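Local coordinates for protein glucanase (Clostridium thermocellum, PDB 5GXX) that probably hydrolyses internal beta-1,4-glucosidic bonds of cellulose, as an endoglucanase of glycoside hydrolase family 9 and part of the cellulosome, at residues A[94-99]-A[149-154]; A[380-385]-A[439-444]; A[484-489]-A[569-574]. The protein carries 1 engineered substitution. All coordinates share one frame; numbering follows the deposited sequence.

Contact 1 of 3, residues A[94-99]-A[149-154]; sequences FALDYL and AAALAV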
loop_
_atom_site.group_PDB
_atom_site.type_symbol
_atom_site.label_atom_id
_atom_site.label_comp_id
_atom_site.label_asym_id
_atom_site.label_seq_id
_atom_site.Cartn_x
_atom_site.Cartn_y
_atom_site.Cartn_z
ATOM N N PHE A 94 16.387 -15.521 -41.689
ATOM C CA PHE A 94 15.476 -14.826 -40.790
ATOM C C PHE A 94 16.113 -13.533 -40.278
ATOM O O PHE A 94 15.465 -12.486 -40.223
ATOM C CB PHE A 94 15.071 -15.771 -39.645
ATOM C CG PHE A 94 13.985 -15.228 -38.774
ATOM C CD1 PHE A 94 12.656 -15.464 -39.103
ATOM C CD2 PHE A 94 14.281 -14.505 -37.628
ATOM C CE1 PHE A 94 11.622 -14.959 -38.329
ATOM C CE2 PHE A 94 13.246 -14.002 -36.849
ATOM C CZ PHE A 94 11.923 -14.228 -37.193
ATOM N N ALA A 95 17.385 -13.597 -39.896
ATOM C CA ALA A 95 18.088 -12.417 -39.418
ATOM C C ALA A 95 18.364 -11.436 -40.557
ATOM O O ALA A 95 18.170 -10.235 -40.397
ATOM C CB ALA A 95 19.392 -12.811 -38.716
ATOM N N LEU A 96 18.826 -11.943 -41.697
ATOM C CA LEU A 96 19.090 -11.098 -42.853
ATOM C C LEU A 96 17.824 -10.363 -43.300
ATOM O O LEU A 96 17.916 -9.188 -43.664
ATOM C CB LEU A 96 19.694 -11.885 -44.022
ATOM C CG LEU A 96 21.077 -12.462 -43.680
ATOM C CD1 LEU A 96 21.630 -13.254 -44.851
ATOM C CD2 LEU A 96 22.087 -11.428 -43.207
ATOM N N ASP A 97 16.661 -11.013 -43.254
ATOM C CA ASP A 97 15.415 -10.350 -43.643
ATOM C C ASP A 97 15.164 -9.119 -42.776
ATOM O O ASP A 97 14.727 -8.080 -43.265
ATOM C CB ASP A 97 14.224 -11.309 -43.592
ATOM C CG ASP A 97 14.242 -12.303 -44.737
ATOM O OD1 ASP A 97 15.019 -12.111 -45.693
ATOM O OD2 ASP A 97 13.480 -13.289 -44.690
ATOM N N TYR A 98 15.425 -9.249 -41.478
ATOM C CA TYR A 98 15.346 -8.140 -40.538
ATOM C C TYR A 98 16.314 -7.014 -40.898
ATOM O O TYR A 98 15.888 -5.860 -40.897
ATOM C CB TYR A 98 15.498 -8.614 -39.078
ATOM C CG TYR A 98 15.748 -7.497 -38.085
ATOM C CD1 TYR A 98 17.044 -7.084 -37.790
ATOM C CD2 TYR A 98 14.699 -6.843 -37.441
ATOM C CE1 TYR A 98 17.292 -6.073 -36.877
ATOM C CE2 TYR A 98 14.934 -5.825 -36.532
ATOM C CZ TYR A 98 16.228 -5.438 -36.263
ATOM O OH TYR A 98 16.498 -4.426 -35.367
ATOM N N LEU A 99 17.565 -7.321 -41.230
ATOM C CA LEU A 99 18.516 -6.262 -41.556
ATOM C C LEU A 99 18.050 -5.471 -42.780
ATOM O O LEU A 99 18.155 -4.239 -42.792
ATOM C CB LEU A 99 19.919 -6.809 -41.800
ATOM C CG LEU A 99 20.548 -7.569 -40.627
ATOM C CD1 LEU A 99 21.983 -7.975 -40.953
ATOM C CD2 LEU A 99 20.491 -6.717 -39.359
ATOM N N ALA A 149 26.041 -4.421 -43.459
ATOM C CA ALA A 149 26.472 -4.632 -44.839
ATOM C C ALA A 149 27.228 -5.949 -45.000
ATOM O O ALA A 149 26.982 -6.687 -45.951
ATOM C CB ALA A 149 27.360 -3.494 -45.304
ATOM N N ALA A 150 28.150 -6.220 -44.075
ATOM C CA ALA A 150 28.973 -7.419 -44.134
ATOM C C ALA A 150 28.109 -8.673 -44.052
ATOM O O ALA A 150 28.305 -9.627 -44.812
ATOM C CB ALA A 150 29.991 -7.409 -42.995
ATOM N N ALA A 151 27.147 -8.662 -43.130
ATOM C CA ALA A 151 26.249 -9.804 -42.937
ATOM C C ALA A 151 25.471 -10.088 -44.211
ATOM O O ALA A 151 25.346 -11.232 -44.655
ATOM C CB ALA A 151 25.296 -9.534 -41.789
ATOM N N LEU A 152 24.985 -9.013 -44.820
ATOM C CA LEU A 152 24.255 -9.162 -46.075
ATOM C C LEU A 152 25.142 -9.552 -47.259
ATOM O O LEU A 152 24.709 -10.278 -48.162
ATOM C CB LEU A 152 23.435 -7.900 -46.363
ATOM C CG LEU A 152 22.250 -7.716 -45.408
ATOM C CD1 LEU A 152 21.782 -6.262 -45.381
ATOM C CD2 LEU A 152 21.087 -8.655 -45.744
ATOM N N ALA A 153 26.397 -9.129 -47.236
ATOM C CA ALA A 153 27.324 -9.507 -48.299
ATOM C C ALA A 153 27.602 -11.006 -48.255
ATOM O O ALA A 153 27.393 -11.720 -49.231
ATOM C CB ALA A 153 28.611 -8.708 -48.205
ATOM N N VAL A 154 28.084 -11.505 -47.120
ATOM C CA VAL A 154 28.260 -12.951 -47.041
ATOM C C VAL A 154 26.956 -13.739 -47.219
ATOM O O VAL A 154 26.936 -14.765 -47.904
ATOM C CB VAL A 154 29.051 -13.370 -45.783
ATOM C CG1 VAL A 154 28.316 -12.994 -44.477
ATOM C CG2 VAL A 154 29.381 -14.849 -45.848
#

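Contact 2 of 3, residues A[380-385]-A[439-444]; sequences HRHVLY and PPEQRD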
loop_
_atom_site.group_PDB
_atom_site.type_symbol
_atom_site.label_atom_id
_atom_site.label_comp_id
_atom_site.label_asym_id
_atom_site.label_seq_id
_atom_site.Cartn_x
_atom_site.Cartn_y
_atom_site.Cartn_z
ATOM N N HIS A 380 14.225 -23.773 -14.370
ATOM C CA HIS A 380 13.707 -23.255 -15.645
ATOM C C HIS A 380 12.601 -24.165 -16.171
ATOM O O HIS A 380 12.693 -25.405 -16.127
ATOM C CB HIS A 380 14.797 -23.221 -16.718
ATOM C CG HIS A 380 15.698 -22.033 -16.619
ATOM N ND1 HIS A 380 15.969 -21.420 -15.414
ATOM C CD2 HIS A 380 16.370 -21.338 -17.565
ATOM C CE1 HIS A 380 16.798 -20.411 -15.619
ATOM N NE2 HIS A 380 17.053 -20.338 -16.913
ATOM N N ARG A 381 11.572 -23.535 -16.727
ATOM C CA ARG A 381 10.480 -24.292 -17.331
ATOM C C ARG A 381 10.806 -24.833 -18.720
ATOM O O ARG A 381 10.174 -25.806 -19.153
ATOM C CB ARG A 381 9.192 -23.469 -17.330
ATOM C CG ARG A 381 8.686 -23.287 -15.900
ATOM C CD ARG A 381 7.639 -22.175 -15.799
ATOM N NE ARG A 381 6.263 -22.638 -15.755
ATOM C CZ ARG A 381 5.210 -21.825 -15.803
ATOM N NH1 ARG A 381 5.367 -20.514 -15.954
ATOM N NH2 ARG A 381 3.990 -22.338 -15.753
ATOM N N HIS A 382 11.801 -24.238 -19.381
ATOM C CA HIS A 382 12.169 -24.611 -20.752
ATOM C C HIS A 382 13.644 -24.894 -20.910
ATOM O O HIS A 382 14.453 -24.387 -20.141
ATOM C CB HIS A 382 11.755 -23.529 -21.745
ATOM C CG HIS A 382 10.366 -23.036 -21.498
ATOM N ND1 HIS A 382 9.271 -23.868 -21.600
ATOM C CD2 HIS A 382 9.903 -21.834 -21.078
ATOM C CE1 HIS A 382 8.188 -23.191 -21.253
ATOM N NE2 HIS A 382 8.538 -21.946 -20.965
ATOM N N VAL A 383 13.972 -25.695 -21.924
ATOM C CA VAL A 383 15.369 -26.045 -22.195
ATOM C C VAL A 383 15.894 -25.166 -23.316
ATOM O O VAL A 383 15.414 -25.247 -24.443
ATOM C CB VAL A 383 15.531 -27.509 -22.632
ATOM C CG1 VAL A 383 17.008 -27.870 -22.804
ATOM C CG2 VAL A 383 14.906 -28.410 -21.587
ATOM N N LEU A 384 16.869 -24.320 -23.000
ATOM C CA LEU A 384 17.470 -23.435 -24.006
ATOM C C LEU A 384 18.572 -24.186 -24.775
ATOM O O LEU A 384 19.775 -23.866 -24.721
ATOM C CB LEU A 384 18.020 -22.163 -23.333
ATOM C CG LEU A 384 18.503 -21.046 -24.262
ATOM C CD1 LEU A 384 17.362 -20.315 -24.978
ATOM C CD2 LEU A 384 19.290 -20.034 -23.421
ATOM N N TYR A 385 18.148 -25.181 -25.543
ATOM C CA TYR A 385 19.119 -26.046 -26.201
ATOM C C TYR A 385 20.122 -25.261 -27.012
ATOM O O TYR A 385 19.781 -24.364 -27.818
ATOM C CB TYR A 385 18.479 -27.061 -27.157
ATOM C CG TYR A 385 17.750 -28.202 -26.495
ATOM C CD1 TYR A 385 18.450 -29.272 -25.927
ATOM C CD2 TYR A 385 16.359 -28.227 -26.471
ATOM C CE1 TYR A 385 17.773 -30.331 -25.337
ATOM C CE2 TYR A 385 15.678 -29.291 -25.885
ATOM C CZ TYR A 385 16.386 -30.334 -25.317
ATOM O OH TYR A 385 15.686 -31.371 -24.742
ATOM N N PRO A 439 12.559 -32.963 -28.089
ATOM C CA PRO A 439 11.530 -33.755 -27.434
ATOM C C PRO A 439 10.570 -32.835 -26.683
ATOM O O PRO A 439 10.964 -31.737 -26.276
ATOM C CB PRO A 439 12.331 -34.610 -26.450
ATOM C CG PRO A 439 13.528 -33.801 -26.140
ATOM C CD PRO A 439 13.862 -33.085 -27.413
ATOM N N PRO A 440 9.311 -33.267 -26.524
ATOM C CA PRO A 440 8.312 -32.427 -25.866
ATOM C C PRO A 440 8.657 -32.237 -24.395
ATOM O O PRO A 440 9.184 -33.140 -23.746
ATOM C CB PRO A 440 7.000 -33.210 -26.026
ATOM C CG PRO A 440 7.276 -34.260 -27.050
ATOM C CD PRO A 440 8.750 -34.540 -27.006
ATOM N N GLU A 441 8.364 -31.049 -23.876
ATOM C CA GLU A 441 8.611 -30.740 -22.474
ATOM C C GLU A 441 7.474 -31.219 -21.581
ATOM O O GLU A 441 6.322 -31.286 -22.012
ATOM C CB GLU A 441 8.782 -29.225 -22.295
ATOM C CG GLU A 441 10.109 -28.746 -22.867
ATOM C CD GLU A 441 10.350 -27.243 -22.748
ATOM O OE1 GLU A 441 9.457 -26.466 -22.338
ATOM O OE2 GLU A 441 11.476 -26.823 -23.072
ATOM N N GLN A 442 7.828 -31.550 -20.344
ATOM C CA GLN A 442 6.860 -31.695 -19.263
ATOM C C GLN A 442 6.311 -30.313 -18.930
ATOM O O GLN A 442 7.071 -29.401 -18.615
ATOM C CB GLN A 442 7.552 -32.288 -18.028
ATOM C CG GLN A 442 6.645 -32.497 -16.816
ATOM C CD GLN A 442 5.435 -33.363 -17.116
ATOM O OE1 GLN A 442 4.293 -32.913 -16.993
ATOM N NE2 GLN A 442 5.676 -34.608 -17.523
ATOM N N ARG A 443 4.997 -30.147 -19.012
ATOM C CA ARG A 443 4.390 -28.864 -18.687
ATOM C C ARG A 443 3.851 -28.865 -17.261
ATOM O O ARG A 443 3.684 -29.923 -16.642
ATOM C CB ARG A 443 3.294 -28.509 -19.693
ATOM C CG ARG A 443 3.822 -28.471 -21.124
ATOM C CD ARG A 443 2.754 -28.104 -22.123
ATOM N NE ARG A 443 3.331 -28.060 -23.466
ATOM C CZ ARG A 443 2.720 -27.562 -24.539
ATOM N NH1 ARG A 443 1.495 -27.065 -24.450
ATOM N NH2 ARG A 443 3.350 -27.542 -25.702
ATOM N N ASP A 444 3.676 -27.668 -16.712
ATOM C CA ASP A 444 2.929 -27.545 -15.469
ATOM C C ASP A 444 1.697 -26.690 -15.744
ATOM O O ASP A 444 1.426 -26.361 -16.903
ATOM C CB ASP A 444 3.799 -27.147 -14.261
ATOM C CG ASP A 444 4.785 -26.023 -14.551
ATOM O OD1 ASP A 444 4.504 -25.154 -15.402
ATOM O OD2 ASP A 444 5.839 -25.989 -13.879
HETATM O O HOH W 1 9.010 -28.079 -17.729
HETATM O O HOH W 2 13.109 -30.801 -24.245
#

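Contact 3 of 3, residues A[484-489]-A[569-574]; sequences NYYMDL and NDFSYQ. With CA (calcium ion), chain D.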
loop_
_atom_site.group_PDB
_atom_site.type_symbol
_atom_site.label_atom_id
_atom_site.label_comp_id
_atom_site.label_asym_id
_atom_site.label_seq_id
_atom_site.Cartn_x
_atom_site.Cartn_y
_atom_site.Cartn_z
ATOM N N ASN A 484 -16.001 -20.977 -12.934
ATOM C CA ASN A 484 -17.293 -21.284 -12.329
ATOM C C ASN A 484 -17.167 -21.812 -10.901
ATOM O O ASN A 484 -16.222 -22.549 -10.583
ATOM C CB ASN A 484 -18.033 -22.314 -13.185
ATOM C CG ASN A 484 -18.386 -21.805 -14.572
ATOM O OD1 ASN A 484 -18.336 -20.611 -14.862
ATOM N ND2 ASN A 484 -18.788 -22.731 -15.444
ATOM N N TYR A 485 -18.114 -21.407 -10.048
ATOM C CA TYR A 485 -18.225 -21.931 -8.690
ATOM C C TYR A 485 -19.558 -22.678 -8.576
ATOM O O TYR A 485 -20.623 -22.067 -8.657
ATOM C CB TYR A 485 -18.170 -20.800 -7.639
ATOM C CG TYR A 485 -18.157 -21.335 -6.221
ATOM C CD1 TYR A 485 -19.352 -21.571 -5.534
ATOM C CD2 TYR A 485 -16.953 -21.620 -5.573
ATOM C CE1 TYR A 485 -19.337 -22.099 -4.239
ATOM C CE2 TYR A 485 -16.936 -22.131 -4.282
ATOM C CZ TYR A 485 -18.128 -22.370 -3.626
ATOM O OH TYR A 485 -18.041 -22.885 -2.349
ATOM N N TYR A 486 -19.484 -23.996 -8.400
ATOM C CA TYR A 486 -20.652 -24.866 -8.395
ATOM C C TYR A 486 -21.110 -25.251 -6.994
ATOM O O TYR A 486 -20.295 -25.584 -6.128
ATOM C CB TYR A 486 -20.355 -26.171 -9.149
ATOM C CG TYR A 486 -19.973 -26.020 -10.596
ATOM C CD1 TYR A 486 -20.947 -25.958 -11.592
ATOM C CD2 TYR A 486 -18.638 -25.985 -10.972
ATOM C CE1 TYR A 486 -20.603 -25.839 -12.934
ATOM C CE2 TYR A 486 -18.289 -25.871 -12.310
ATOM C CZ TYR A 486 -19.274 -25.795 -13.280
ATOM O OH TYR A 486 -18.907 -25.681 -14.603
ATOM N N MET A 487 -22.428 -25.255 -6.825
ATOM C CA MET A 487 -23.080 -25.559 -5.556
ATOM C C MET A 487 -24.191 -26.581 -5.754
ATOM O O MET A 487 -24.781 -26.658 -6.832
ATOM C CB MET A 487 -23.733 -24.292 -5.003
ATOM C CG MET A 487 -22.784 -23.135 -4.825
ATOM S SD MET A 487 -23.715 -21.594 -4.735
ATOM C CE MET A 487 -23.835 -21.133 -6.470
ATOM N N ASP A 488 -24.497 -27.315 -4.687
ATOM C CA ASP A 488 -25.686 -28.153 -4.622
ATOM C C ASP A 488 -26.662 -27.431 -3.693
ATOM O O ASP A 488 -26.354 -27.194 -2.528
ATOM C CB ASP A 488 -25.321 -29.541 -4.086
ATOM C CG ASP A 488 -26.492 -30.511 -4.095
ATOM O OD1 ASP A 488 -27.652 -30.060 -4.059
ATOM O OD2 ASP A 488 -26.243 -31.735 -4.147
ATOM N N LEU A 489 -27.820 -27.064 -4.232
ATOM C CA LEU A 489 -28.803 -26.292 -3.475
ATOM C C LEU A 489 -29.944 -27.155 -2.947
ATOM O O LEU A 489 -31.000 -26.629 -2.584
ATOM C CB LEU A 489 -29.340 -25.132 -4.320
ATOM C CG LEU A 489 -28.329 -24.063 -4.774
ATOM C CD1 LEU A 489 -29.070 -22.911 -5.434
ATOM C CD2 LEU A 489 -27.455 -23.554 -3.640
ATOM N N ASN A 569 -21.687 -30.102 0.503
ATOM C CA ASN A 569 -22.111 -30.868 -0.671
ATOM C C ASN A 569 -21.953 -30.095 -1.983
ATOM O O ASN A 569 -22.479 -30.503 -3.022
ATOM C CB ASN A 569 -23.531 -31.446 -0.507
ATOM C CG ASN A 569 -24.617 -30.377 -0.417
ATOM O OD1 ASN A 569 -24.394 -29.199 -0.722
ATOM N ND2 ASN A 569 -25.816 -30.794 -0.004
ATOM N N ASP A 570 -21.236 -28.975 -1.917
ATOM C CA ASP A 570 -21.030 -28.114 -3.080
ATOM C C ASP A 570 -19.768 -28.541 -3.823
ATOM O O ASP A 570 -18.712 -28.701 -3.206
ATOM C CB ASP A 570 -20.915 -26.655 -2.652
ATOM C CG ASP A 570 -22.206 -26.114 -2.059
ATOM O OD1 ASP A 570 -23.244 -26.831 -2.006
ATOM O OD2 ASP A 570 -22.170 -24.938 -1.635
ATOM N N PHE A 571 -19.904 -28.757 -5.129
ATOM C CA PHE A 571 -18.813 -29.260 -5.971
ATOM C C PHE A 571 -17.537 -28.423 -5.842
ATOM O O PHE A 571 -16.438 -28.957 -5.713
ATOM C CB PHE A 571 -19.265 -29.341 -7.432
ATOM C CG PHE A 571 -18.190 -29.807 -8.394
ATOM C CD1 PHE A 571 -17.332 -28.896 -8.993
ATOM C CD2 PHE A 571 -18.061 -31.156 -8.712
ATOM C CE1 PHE A 571 -16.355 -29.323 -9.887
ATOM C CE2 PHE A 571 -17.087 -31.595 -9.597
ATOM C CZ PHE A 571 -16.232 -30.676 -10.187
ATOM N N SER A 572 -17.674 -27.100 -5.835
ATOM C CA SER A 572 -16.491 -26.251 -5.801
ATOM C C SER A 572 -15.893 -25.990 -4.423
ATOM O O SER A 572 -14.814 -25.422 -4.322
ATOM C CB SER A 572 -16.773 -24.947 -6.536
ATOM O OG SER A 572 -17.065 -25.243 -7.881
ATOM N N TYR A 573 -16.581 -26.419 -3.368
ATOM C CA TYR A 573 -16.051 -26.332 -2.010
ATOM C C TYR A 573 -15.077 -27.455 -1.670
ATOM O O TYR A 573 -14.334 -27.358 -0.689
ATOM C CB TYR A 573 -17.221 -26.383 -1.026
ATOM C CG TYR A 573 -17.017 -25.670 0.293
ATOM C CD1 TYR A 573 -16.883 -24.282 0.345
ATOM C CD2 TYR A 573 -17.014 -26.378 1.493
ATOM C CE1 TYR A 573 -16.750 -23.626 1.569
ATOM C CE2 TYR A 573 -16.874 -25.732 2.710
ATOM C CZ TYR A 573 -16.745 -24.356 2.745
ATOM O OH TYR A 573 -16.608 -23.717 3.962
ATOM N N GLN A 574 -15.077 -28.516 -2.471
ATOM C CA GLN A 574 -14.308 -29.714 -2.139
ATOM C C GLN A 574 -12.840 -29.395 -1.947
ATOM O O GLN A 574 -12.221 -28.779 -2.816
ATOM C CB GLN A 574 -14.402 -30.761 -3.246
ATOM C CG GLN A 574 -15.791 -31.219 -3.603
ATOM C CD GLN A 574 -15.757 -32.222 -4.743
ATOM O OE1 GLN A 574 -16.126 -31.905 -5.875
ATOM N NE2 GLN A 574 -15.295 -33.438 -4.449
HETATM CA CA CA D . -25.091 -26.989 -0.595
HETATM O O HOH W 3 -20.389 -22.943 -1.142
HETATM O O HOH W 4 -24.134 -32.559 -5.278
HETATM O O HOH W 5 -24.757 -24.635 -0.729
#

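Contact 1 of 3, residues A[94-99]-A[149-154]
Leu152 reaches from helix 142-158 between Leu96 and Leu99 of helix 85-101. Both helices belong to the alpha/alpha barrel of the family 9 catalytic domain. The two segments run at a steep incline to each other, 129° between their N-to-C directions. The segment axes come no nearer than 10.1 Å. Side chains fill this distance, and no hydrogen bond crosses it.

Leu152 and Leu96 give up the most surface to each other's segments. CG of Leu152 lies beside its own backbone N (chi1 -70°), and its two methyls divide between the leucines opposite. CD2 of Leu152 goes to Leu96, where it meets the methyl CD2 at 3.9 Å. The same Leu152 CD2 lies 3.8 Å from the backbone O of Leu96. CD1 of Leu152 goes to Leu99 and touches the CB there at 4.1 Å.

Leu96 and Leu99 are three residues apart, on neighbouring turns, and the ends of both side chains reach helix 142-158. Leu96 CB does not point straight across; its CD2 methyl makes the reach. The Leu99 side chain starts directly toward the partner. Its CD1 meets CB of Ala151 at 3.8 Å. The small methyl of Ala151 lets both leucines come close, since its CB also lies 4.0 Å from CD2 of Leu96.

All four touching residues are buried, and other helices close the sides. Tyr164 of helix 162-178 packs on both Leu96 and Leu152. On helix 58-75, Ala62 touches Leu99 and Ala66 touches Ala151. The contact thus joins two barrel helices within a wider apolar layer. The tightest approach is of a methyl to a backbone carbonyl: CD2 of Leu96 stands 3.6 Å from O of Ala151.

Contact 2 of 3, residues A[380-385]-A[439-444]
Glu441 has CG beside its backbone N (chi1 -72°) and an extended chain beyond it, which carries its carboxylate across to His382 and Val383. The His382 ring meets that carboxylate edge-on, with the two planes only 14° apart. His382 ND1 donates to the syn lone pair of Glu441 OE1 at 2.7 Å, in a nearly straight bond. The other oxygen, Glu441 OE2, accepts from Val383 N at 3.0 Å, from above the carboxylate plane. OE1 also accepts from Trp473 NE1, so both oxygens are held.

Farther along, the bent chain of Arg381 turns its guanidinium side-on to Asp444. Both NE (3.1 Å) and NH2 (2.9 Å) of Arg381 bond to Asp444 OD1, forming a salt bridge in the guanidinium plane. Arg381 NH2 also binds Arg470 O. A water bridges Tyr385 OH and Pro439 O. Tyr385 OH lies 3.5 Å from Pro439 CG.

Segment 380-385 follows helix 364-367, and its Leu384 packs on helix 7-20. Segment 439-444 leads from helix 412-429 to strand 447-456, where the C-terminal beta domain begins.

Contact 3 of 3, residues A[484-489]-A[569-574]
A calcium site in the C-terminal beta domain, which carries a cellulose-binding-domain sequence, joins the end of strand 481-488 to the loop 569-574. Asp488 binds the calcium ion through its backbone O, at 2.3 Å. Asn569 OD1 and Asp570 OD1 are equally close. Water 5 completes the ligands of this contact, and Glu491 and Asp566 supply the rest. CG of Asn569 lies between its backbone N and carbonyl carbon (chi1 65°), which brings OD1 to the metal. The amide of Asn569 lies stacked against the Asp488 carboxylate, whose OD1 bonds to Thr490.

Asp570 OD1 is shared. It binds calcium and accepts from Asp488 N at 3.0 Å, with the donor well above the carboxylate plane. OD2 of Asp570 accepts from water 5 and from water 3, which also bonds to Tyr485 OH.

Ser572 pairs with Tyr486 twice. Tyr486 N donates to Ser572 OG at 2.8 Å, almost in line. In return, Ser572 N donates to Tyr486 O at 3.0 Å. Ser572 OG also bonds to Tyr585 O. CB of Ser572 lies over one face of the Tyr485 ring, a CH-pi contact with 3.8 Å from CB to the centroid. On the other side of the strand, Tyr486 CD2 touches Phe571 CD1 at 3.8 Å, the rings meeting obliquely.

Metal and hydrogen bonds thus hold the loop to the strand at the calcium site and at the Ser572-Tyr486 pair. The calcium ion probably keeps Asp570 ionised and offsets the negative charge gathered around it.

In the fold
From the N terminus, contact 1 comes first. It closes a loop of 49 residues holding strands 108-112 and 136-139, and it ties two helices of the catalytic barrel. Contact 2 closes a loop of 53 residues that includes helix 412-429. It ties a late loop of the catalytic domain to the chain entering the beta domain. Contact 3 closes the longest loop, 79 residues and rich in strand, wholly within that C-terminal domain. The three follow in series; none nests in or crosses another. Contact 2 lies between the others, its centre about 31 Å from that of contact 1 and about 35 Å from that of contact 3.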